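Local structure of eukaryotic translation initiation factor 4 gamma 2 (Homo sapiens, 4IUL) at residues D20-K25 and K53-G58; L82-D87 and T106-L111. The protein probably acts in translation initiation as a member of the eIF4G family, its helical MIF4G domain interacting with the RNA helicase eIF4A. All coordinates share one frame; numbering follows the deposited sequence.

Interaction 1: residues D20-K25 and K53-G58. With SO4 (sulfate ion), chain D.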
ATOM      1  N   ASP A  20      -3.086  26.470  -6.037  1.00 25.89           N
ATOM      2  CA  ASP A  20      -3.424  25.635  -7.181  1.00 25.62           C
ATOM      3  C   ASP A  20      -2.264  25.424  -8.157  1.00 25.70           C
ATOM      4  O   ASP A  20      -2.143  24.349  -8.744  1.00 24.56           O
ATOM      5  CB  ASP A  20      -4.645  26.205  -7.910  1.00 28.38           C
ATOM      6  CG  ASP A  20      -5.896  26.212  -7.027  1.00 29.39           C
ATOM      7  OD1 ASP A  20      -5.951  25.423  -6.056  1.00 29.87           O
ATOM      8  OD2 ASP A  20      -6.824  26.999  -7.303  1.00 29.71           O
ATOM      9  N   ALA A  21      -1.406  26.432  -8.331  1.00 24.78           N
ATOM     10  CA  ALA A  21      -0.255  26.291  -9.229  1.00 25.35           C
ATOM     11  C   ALA A  21       0.776  25.316  -8.636  1.00 26.29           C
ATOM     12  O   ALA A  21       1.463  24.603  -9.373  1.00 25.87           O
ATOM     13  CB  ALA A  21       0.403  27.651  -9.490  1.00 23.36           C
ATOM     14  N   ILE A  22       0.879  25.285  -7.308  1.00 26.44           N
ATOM     15  CA  ILE A  22       1.816  24.375  -6.655  1.00 26.60           C
ATOM     16  C   ILE A  22       1.390  22.935  -6.901  1.00 25.82           C
ATOM     17  O   ILE A  22       2.215  22.066  -7.222  1.00 24.50           O
ATOM     18  CB  ILE A  22       1.883  24.612  -5.131  1.00 27.96           C
ATOM     19  CG1 ILE A  22       2.545  25.960  -4.836  1.00 30.35           C
ATOM     20  CG2 ILE A  22       2.682  23.493  -4.465  1.00 28.75           C
ATOM     21  CD1 ILE A  22       2.605  26.304  -3.342  1.00 31.79           C
ATOM     22  N   PHE A  23       0.092  22.686  -6.757  1.00 25.19           N
ATOM     23  CA  PHE A  23      -0.443  21.353  -6.962  1.00 22.45           C
ATOM     24  C   PHE A  23      -0.274  20.900  -8.412  1.00 24.85           C
ATOM     25  O   PHE A  23      -0.018  19.718  -8.659  1.00 23.12           O
ATOM     26  CB  PHE A  23      -1.912  21.313  -6.518  1.00 21.85           C
ATOM     27  CG  PHE A  23      -2.090  21.430  -5.025  1.00 21.47           C
ATOM     28  CD1 PHE A  23      -3.155  22.152  -4.485  1.00 20.99           C
ATOM     29  CD2 PHE A  23      -1.184  20.821  -4.154  1.00 20.72           C
ATOM     30  CE1 PHE A  23      -3.316  22.274  -3.104  1.00 17.58           C
ATOM     31  CE2 PHE A  23      -1.331  20.932  -2.767  1.00 21.56           C
ATOM     32  CZ  PHE A  23      -2.403  21.664  -2.238  1.00 23.19           C
ATOM     33  N   ARG A  24      -0.405  21.822  -9.371  1.00 25.59           N
ATOM     34  CA  ARG A  24      -0.208  21.451 -10.779  1.00 28.77           C
ATOM     35  C   ARG A  24       1.273  21.085 -10.966  1.00 32.00           C
ATOM     36  O   ARG A  24       1.618  20.179 -11.736  1.00 33.29           O
ATOM     37  CB  ARG A  24      -0.578  22.603 -11.742  1.00 29.25           C
ATOM     38  CG  ARG A  24      -2.073  22.988 -11.760  1.00 29.10           C
ATOM     39  CD  ARG A  24      -2.465  23.821 -13.001  1.00 27.89           C
ATOM     40  NE  ARG A  24      -1.790  25.118 -13.077  1.00 27.12           N
ATOM     41  CZ  ARG A  24      -2.117  26.195 -12.362  1.00 29.59           C
ATOM     42  NH1 ARG A  24      -3.124  26.159 -11.497  1.00 25.63           N
ATOM     43  NH2 ARG A  24      -1.430  27.325 -12.514  1.00 29.39           N
ATOM     44  N   LYS A  25       2.146  21.788 -10.250  1.00 31.97           N
ATOM     45  CA  LYS A  25       3.583  21.524 -10.332  1.00 32.10           C
ATOM     46  C   LYS A  25       3.931  20.165  -9.720  1.00 31.62           C
ATOM     47  O   LYS A  25       4.773  19.433 -10.247  1.00 31.07           O
ATOM     48  CB  LYS A  25       4.354  22.617  -9.604  1.00 34.90           C
ATOM     49  CG  LYS A  25       5.861  22.498  -9.691  1.00 38.32           C
ATOM     50  CD  LYS A  25       6.492  23.645  -8.910  1.00 42.45           C
ATOM     51  CE  LYS A  25       7.764  24.169  -9.553  1.00 43.14           C
ATOM     52  NZ  LYS A  25       8.182  25.418  -8.862  1.00 42.98           N
ATOM     53  N   LYS A  53       0.165  22.777   6.410  1.00 29.71           N
ATOM     54  CA  LYS A  53      -0.747  21.645   6.493  1.00 29.51           C
ATOM     55  C   LYS A  53      -1.539  21.474   5.196  1.00 26.67           C
ATOM     56  O   LYS A  53      -1.636  20.372   4.652  1.00 24.92           O
ATOM     57  CB  LYS A  53      -1.716  21.811   7.682  1.00 31.45           C
ATOM     58  CG  LYS A  53      -2.705  20.644   7.826  1.00 32.72           C
ATOM     59  CD  LYS A  53      -3.276  20.494   9.247  1.00 36.26           C
ATOM     60  CE  LYS A  53      -4.279  21.585   9.592  1.00 36.41           C
ATOM     61  NZ  LYS A  53      -5.029  21.292  10.852  1.00 37.44           N
ATOM     62  N   LEU A  54      -2.103  22.575   4.714  1.00 25.43           N
ATOM     63  CA  LEU A  54      -2.902  22.577   3.491  1.00 24.87           C
ATOM     64  C   LEU A  54      -2.135  22.005   2.297  1.00 24.78           C
ATOM     65  O   LEU A  54      -2.659  21.183   1.550  1.00 26.55           O
ATOM     66  CB  LEU A  54      -3.374  24.004   3.193  1.00 25.79           C
ATOM     67  CG  LEU A  54      -4.267  24.196   1.963  1.00 28.44           C
ATOM     68  CD1 LEU A  54      -5.186  25.399   2.185  1.00 28.06           C
ATOM     69  CD2 LEU A  54      -3.399  24.368   0.708  1.00 25.73           C
ATOM     70  N   ILE A  55      -0.894  22.437   2.122  1.00 22.79           N
ATOM     71  CA  ILE A  55      -0.081  21.948   1.023  1.00 23.98           C
ATOM     72  C   ILE A  55       0.244  20.467   1.218  1.00 24.96           C
ATOM     73  O   ILE A  55       0.278  19.706   0.243  1.00 23.14           O
ATOM     74  CB  ILE A  55       1.210  22.790   0.885  1.00 25.05           C
ATOM     75  CG1 ILE A  55       0.850  24.167   0.321  1.00 28.21           C
ATOM     76  CG2 ILE A  55       2.203  22.105  -0.020  1.00 23.81           C
ATOM     77  CD1 ILE A  55       1.996  25.141   0.281  1.00 31.99           C
ATOM     78  N   LEU A  56       0.472  20.051   2.466  1.00 24.26           N
ATOM     79  CA  LEU A  56       0.760  18.637   2.740  1.00 25.48           C
ATOM     80  C   LEU A  56      -0.420  17.744   2.326  1.00 25.23           C
ATOM     81  O   LEU A  56      -0.223  16.676   1.726  1.00 25.08           O
ATOM     82  CB  LEU A  56       1.069  18.417   4.228  1.00 25.84           C
ATOM     83  CG  LEU A  56       2.378  18.970   4.801  1.00 28.41           C
ATOM     84  CD1 LEU A  56       2.480  18.616   6.291  1.00 28.47           C
ATOM     85  CD2 LEU A  56       3.560  18.386   4.033  1.00 26.69           C
ATOM     86  N   LYS A  57      -1.642  18.184   2.630  1.00 24.21           N
ATOM     87  CA  LYS A  57      -2.839  17.405   2.287  1.00 26.71           C
ATOM     88  C   LYS A  57      -2.951  17.123   0.792  1.00 26.14           C
ATOM     89  O   LYS A  57      -3.322  16.020   0.395  1.00 26.50           O
ATOM     90  CB  LYS A  57      -4.119  18.114   2.743  1.00 27.69           C
ATOM     91  CG  LYS A  57      -4.366  18.104   4.248  1.00 31.58           C
ATOM     92  CD  LYS A  57      -5.674  18.822   4.580  1.00 30.85           C
ATOM     93  CE  LYS A  57      -5.934  18.816   6.067  1.00 30.59           C
ATOM     94  NZ  LYS A  57      -7.134  19.606   6.400  1.00 31.54           N
ATOM     95  N   GLY A  58      -2.643  18.125  -0.027  1.00 25.05           N
ATOM     96  CA  GLY A  58      -2.709  17.957  -1.471  1.00 24.40           C
ATOM     97  C   GLY A  58      -1.604  17.046  -1.978  1.00 25.15           C
ATOM     98  O   GLY A  58      -1.852  16.124  -2.763  1.00 26.51           O
TER
HETATM   99  S   SO4 D 402      -7.011  18.200  10.027  1.00 55.97           S
HETATM  100  O1  SO4 D 402      -8.236  17.907  10.793  1.00 58.94           O
HETATM  101  O2  SO4 D 402      -5.855  18.242  10.940  1.00 58.06           O
HETATM  102  O3  SO4 D 402      -6.807  17.147   9.019  1.00 57.96           O
HETATM  103  O4  SO4 D 402      -7.150  19.507   9.357  1.00 58.53           O

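Interaction 2: residues L82-D87 and T106-L111. With SO4 (sulfate ion), chain D.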
ATOM      1  N   LEU A  82       8.718   8.472   2.635  1.00 30.37           N
ATOM      2  CA  LEU A  82       9.650   8.391   3.762  1.00 30.00           C
ATOM      3  C   LEU A  82      10.417   9.699   3.955  1.00 30.38           C
ATOM      4  O   LEU A  82      10.516  10.205   5.069  1.00 27.90           O
ATOM      5  CB  LEU A  82      10.645   7.250   3.558  1.00 28.52           C
ATOM      6  CG  LEU A  82      11.802   7.162   4.571  1.00 31.79           C
ATOM      7  CD1 LEU A  82      11.257   7.023   6.003  1.00 27.84           C
ATOM      8  CD2 LEU A  82      12.693   5.960   4.219  1.00 29.25           C
ATOM      9  N   ARG A  83      10.962  10.234   2.866  1.00 31.91           N
ATOM     10  CA  ARG A  83      11.721  11.484   2.910  1.00 34.89           C
ATOM     11  C   ARG A  83      10.868  12.632   3.450  1.00 34.53           C
ATOM     12  O   ARG A  83      11.311  13.401   4.307  1.00 35.25           O
ATOM     13  CB  ARG A  83      12.227  11.840   1.507  1.00 38.32           C
ATOM     14  CG  ARG A  83      12.963  10.703   0.805  1.00 44.81           C
ATOM     15  CD  ARG A  83      14.372  10.467   1.357  1.00 50.77           C
ATOM     16  NE  ARG A  83      15.315  11.473   0.869  1.00 56.79           N
ATOM     17  CZ  ARG A  83      15.489  12.671   1.419  1.00 58.39           C
ATOM     18  NH1 ARG A  83      14.789  13.022   2.494  1.00 58.57           N
ATOM     19  NH2 ARG A  83      16.342  13.533   0.876  1.00 58.19           N
ATOM     20  N   LEU A  84       9.641  12.745   2.945  1.00 34.48           N
ATOM     21  CA  LEU A  84       8.732  13.801   3.386  1.00 35.48           C
ATOM     22  C   LEU A  84       8.355  13.633   4.858  1.00 34.84           C
ATOM     23  O   LEU A  84       8.260  14.613   5.601  1.00 33.87           O
ATOM     24  CB  LEU A  84       7.463  13.811   2.520  1.00 35.55           C
ATOM     25  CG  LEU A  84       7.689  14.232   1.061  1.00 36.13           C
ATOM     26  CD1 LEU A  84       6.413  14.061   0.248  1.00 35.04           C
ATOM     27  CD2 LEU A  84       8.144  15.677   1.032  1.00 36.29           C
ATOM     28  N   ALA A  85       8.146  12.388   5.279  1.00 33.03           N
ATOM     29  CA  ALA A  85       7.785  12.116   6.664  1.00 32.96           C
ATOM     30  C   ALA A  85       8.873  12.571   7.625  1.00 33.22           C
ATOM     31  O   ALA A  85       8.586  13.053   8.726  1.00 32.16           O
ATOM     32  CB  ALA A  85       7.520  10.625   6.856  1.00 31.81           C
ATOM     33  N   GLU A  86      10.122  12.423   7.204  1.00 34.54           N
ATOM     34  CA  GLU A  86      11.242  12.790   8.054  1.00 38.48           C
ATOM     35  C   GLU A  86      11.603  14.268   8.006  1.00 39.43           C
ATOM     36  O   GLU A  86      12.006  14.831   9.019  1.00 39.38           O
ATOM     37  CB  GLU A  86      12.480  11.948   7.699  1.00 40.04           C
ATOM     38  CG  GLU A  86      12.245  10.435   7.771  1.00 43.47           C
ATOM     39  CD  GLU A  86      13.515   9.608   7.577  1.00 46.02           C
ATOM     40  OE1 GLU A  86      14.298   9.905   6.648  1.00 47.25           O
ATOM     41  OE2 GLU A  86      13.724   8.645   8.349  1.00 46.76           O
ATOM     42  N   ASP A  87      11.439  14.904   6.850  1.00 41.81           N
ATOM     43  CA  ASP A  87      11.810  16.315   6.724  1.00 44.54           C
ATOM     44  C   ASP A  87      10.707  17.369   6.882  1.00 44.79           C
ATOM     45  O   ASP A  87      10.985  18.493   7.288  1.00 44.89           O
ATOM     46  CB  ASP A  87      12.555  16.536   5.399  1.00 45.71           C
ATOM     47  CG  ASP A  87      13.797  15.653   5.271  1.00 48.50           C
ATOM     48  OD1 ASP A  87      14.300  15.184   6.317  1.00 49.65           O
ATOM     49  OD2 ASP A  87      14.277  15.435   4.135  1.00 48.58           O
ATOM     50  N   THR A 106       4.129  13.141  13.398  1.00 36.72           N
ATOM     51  CA  THR A 106       3.943  14.444  12.769  1.00 33.49           C
ATOM     52  C   THR A 106       2.697  14.529  11.891  1.00 33.51           C
ATOM     53  O   THR A 106       2.030  13.528  11.615  1.00 33.16           O
ATOM     54  CB  THR A 106       5.139  14.822  11.877  1.00 33.69           C
ATOM     55  OG1 THR A 106       5.183  13.940  10.750  1.00 32.20           O
ATOM     56  CG2 THR A 106       6.451  14.712  12.648  1.00 36.64           C
ATOM     57  N   THR A 107       2.411  15.749  11.448  1.00 31.78           N
ATOM     58  CA  THR A 107       1.276  16.045  10.593  1.00 29.19           C
ATOM     59  C   THR A 107       1.308  15.136   9.366  1.00 28.03           C
ATOM     60  O   THR A 107       0.338  14.423   9.090  1.00 27.55           O
ATOM     61  CB  THR A 107       1.317  17.531  10.142  1.00 29.02           C
ATOM     62  OG1 THR A 107       1.296  18.375  11.300  1.00 31.56           O
ATOM     63  CG2 THR A 107       0.119  17.869   9.262  1.00 29.92           C
ATOM     64  N   PHE A 108       2.425  15.152   8.642  1.00 24.95           N
ATOM     65  CA  PHE A 108       2.548  14.332   7.452  1.00 25.21           C
ATOM     66  C   PHE A 108       2.211  12.872   7.739  1.00 26.12           C
ATOM     67  O   PHE A 108       1.339  12.296   7.086  1.00 24.91           O
ATOM     68  CB  PHE A 108       3.954  14.393   6.859  1.00 23.71           C
ATOM     69  CG  PHE A 108       4.073  13.677   5.539  1.00 24.91           C
ATOM     70  CD1 PHE A 108       3.632  14.281   4.364  1.00 25.49           C
ATOM     71  CD2 PHE A 108       4.528  12.363   5.482  1.00 24.33           C
ATOM     72  CE1 PHE A 108       3.639  13.583   3.147  1.00 26.30           C
ATOM     73  CE2 PHE A 108       4.537  11.656   4.271  1.00 25.18           C
ATOM     74  CZ  PHE A 108       4.090  12.265   3.103  1.00 22.99           C
ATOM     75  N   ARG A 109       2.894  12.287   8.721  1.00 25.24           N
ATOM     76  CA  ARG A 109       2.680  10.886   9.079  1.00 28.11           C
ATOM     77  C   ARG A 109       1.230  10.553   9.381  1.00 27.92           C
ATOM     78  O   ARG A 109       0.729   9.523   8.939  1.00 30.06           O
ATOM     79  CB  ARG A 109       3.557  10.486  10.277  1.00 27.32           C
ATOM     80  CG  ARG A 109       5.054  10.355   9.956  1.00 28.19           C
ATOM     81  CD  ARG A 109       5.841   9.955  11.195  1.00 29.25           C
ATOM     82  NE  ARG A 109       7.285   9.933  10.981  1.00 31.82           N
ATOM     83  CZ  ARG A 109       7.942   8.960  10.353  1.00 33.57           C
ATOM     84  NH1 ARG A 109       7.287   7.916   9.869  1.00 33.19           N
ATOM     85  NH2 ARG A 109       9.259   9.031  10.215  1.00 32.60           N
ATOM     86  N   ARG A 110       0.569  11.428  10.130  1.00 28.78           N
ATOM     87  CA  ARG A 110      -0.829  11.252  10.509  1.00 29.31           C
ATOM     88  C   ARG A 110      -1.795  11.290   9.317  1.00 28.48           C
ATOM     89  O   ARG A 110      -2.690  10.461   9.214  1.00 29.36           O
ATOM     90  CB  ARG A 110      -1.216  12.336  11.526  1.00 31.70           C
ATOM     91  CG  ARG A 110      -2.714  12.518  11.740  1.00 33.86           C
ATOM     92  CD  ARG A 110      -3.002  13.531  12.847  1.00 37.60           C
ATOM     93  NE  ARG A 110      -2.753  14.923  12.461  1.00 37.50           N
ATOM     94  CZ  ARG A 110      -3.558  15.640  11.682  1.00 39.31           C
ATOM     95  NH1 ARG A 110      -3.254  16.902  11.387  1.00 38.00           N
ATOM     96  NH2 ARG A 110      -4.669  15.100  11.196  1.00 38.34           N
ATOM     97  N   LEU A 111      -1.619  12.248   8.419  1.00 27.64           N
ATOM     98  CA  LEU A 111      -2.508  12.347   7.264  1.00 28.95           C
ATOM     99  C   LEU A 111      -2.267  11.241   6.228  1.00 30.09           C
ATOM    100  O   LEU A 111      -3.185  10.863   5.494  1.00 29.99           O
ATOM    101  CB  LEU A 111      -2.378  13.728   6.608  1.00 27.30           C
ATOM    102  CG  LEU A 111      -2.800  14.948   7.452  1.00 29.49           C
ATOM    103  CD1 LEU A 111      -2.425  16.235   6.713  1.00 28.15           C
ATOM    104  CD2 LEU A 111      -4.312  14.920   7.739  1.00 25.09           C
TER
HETATM  105  S   SO4 D 402      -7.011  18.200  10.027  1.00 55.97           S
HETATM  106  O1  SO4 D 402      -8.236  17.907  10.793  1.00 58.94           O
HETATM  107  O2  SO4 D 402      -5.855  18.242  10.940  1.00 58.06           O
HETATM  108  O3  SO4 D 402      -6.807  17.147   9.019  1.00 57.96           O
HETATM  109  O4  SO4 D 402      -7.150  19.507   9.357  1.00 58.53           O
HETATM  110  O   HOH W   1       7.094  15.127   9.178  1.00 30.68           O

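Interaction 1: residues D20-K25 and K53-G58
In the all-helical, HEAT-repeat MIF4G domain, helices 13-31 and 53-69 lie side by side near the N-terminal end, and residues 20-25 and 53-58 meet at one aromatic ring and one aliphatic pair. The segment axes approach to 10.6 Å and run in roughly the same direction, crossing at -34°. That wide spacing is bridged chiefly by Phe23. Its CG stands anti to the carbonyl carbon (chi1 -70°), which carries the ring tip to the facing backbone, where Phe23 CE2 lies 3.5 Å from Gly58 CA. A beta carbon on Gly58 would collide with the ring, so the glycine is what admits it. The ring turns its edge to the backbone carbonyls of the first turn: Ile55 O is 3.6 Å from Phe23 CE2 and Leu54 O is 3.8 Å from Phe23 CZ, both near the ring plane. Leu54 adds its CD2 methyl beside CZ. Beside the ring, Ile22 and Ile55 cross at about a right angle and touch tip to tip, CD1 to CD1 at 3.9 Å. An alanine in place of Phe23 would lose the whole ring and would probably leave the helices joined here by little more than the isoleucine pair. Around this interface, Ile22 also rests on Val48 and Lys25 on Glu44, both of helix 38-48, while helix 107-127 is the neighbour on the far side of helix 53-69.

Interaction 2: residues L82-D87 and T106-L111
Apolar contacts make up much of the meeting of residues 82-87, the end of helix 74-87, with residues 106-111, the start of helix 107-127; the segment axes make an angle of 135° and come within 8.7 Å. Phe108, its CG anti to the backbone N (chi1 -174°), lays one ring face against Leu84, whose CB sits 3.9 Å from the ring centroid in a CH-pi contact displaced toward the rim at CZ. The CD1 methyl of Leu84 follows along the same side of the ring. Ala85 approaches the CD2 corner obliquely, its CA 3.5 Å from Phe108 CD2 and its CB touching the same atom. A methyl on a guanidinium is a second kind: the Arg109 chain, extended from CG to NE, brings one guanidinium face over the Ala85 methyl, Ala85 CB to Arg109 CZ 3.9 Å. The polar contacts run through one water, which donates to Ala85 O (2.6 Å) and accepts from Thr106 OG1 (2.7 Å). That hydroxyl also caps helix 107-127 by a weak but nearly straight bond from Arg109 N (3.5 Å, 172°). Among charged groups, Glu86 OE2 and Arg109 NH2 stay 4.9 Å apart, while Arg109 NE is held by Gln104 OE1. With no direct hydrogen bond or salt bridge between the segments, van der Waals contact, of apolar groups and of a methyl on a guanidinium face, joins them, and any Glu86-Arg109 attraction is probably only long-range.

Both segments of interaction 1 precede those of interaction 2 in the sequence, and the two centres are 15 Å apart. They share no helix, yet helix 53-69 of interaction 1 is followed directly by helix 74-87 of interaction 2. Residues 53-58 and 106-111 also touch: Leu56 packs on Thr107 and Phe108, and Lys57 CG lies 3.7 Å from Leu111 CD1. Beside this seam Lys53, Lys57 and Arg110 grip one sulfate, probably from the crystallisation liquor, which suggests a locally basic surface formed by residues of segments 53-58 and 106-111. Each contact joins one pair of helices, and the packing of 53-58 on 106-111 connects the pairs in the N-terminal part of the domain.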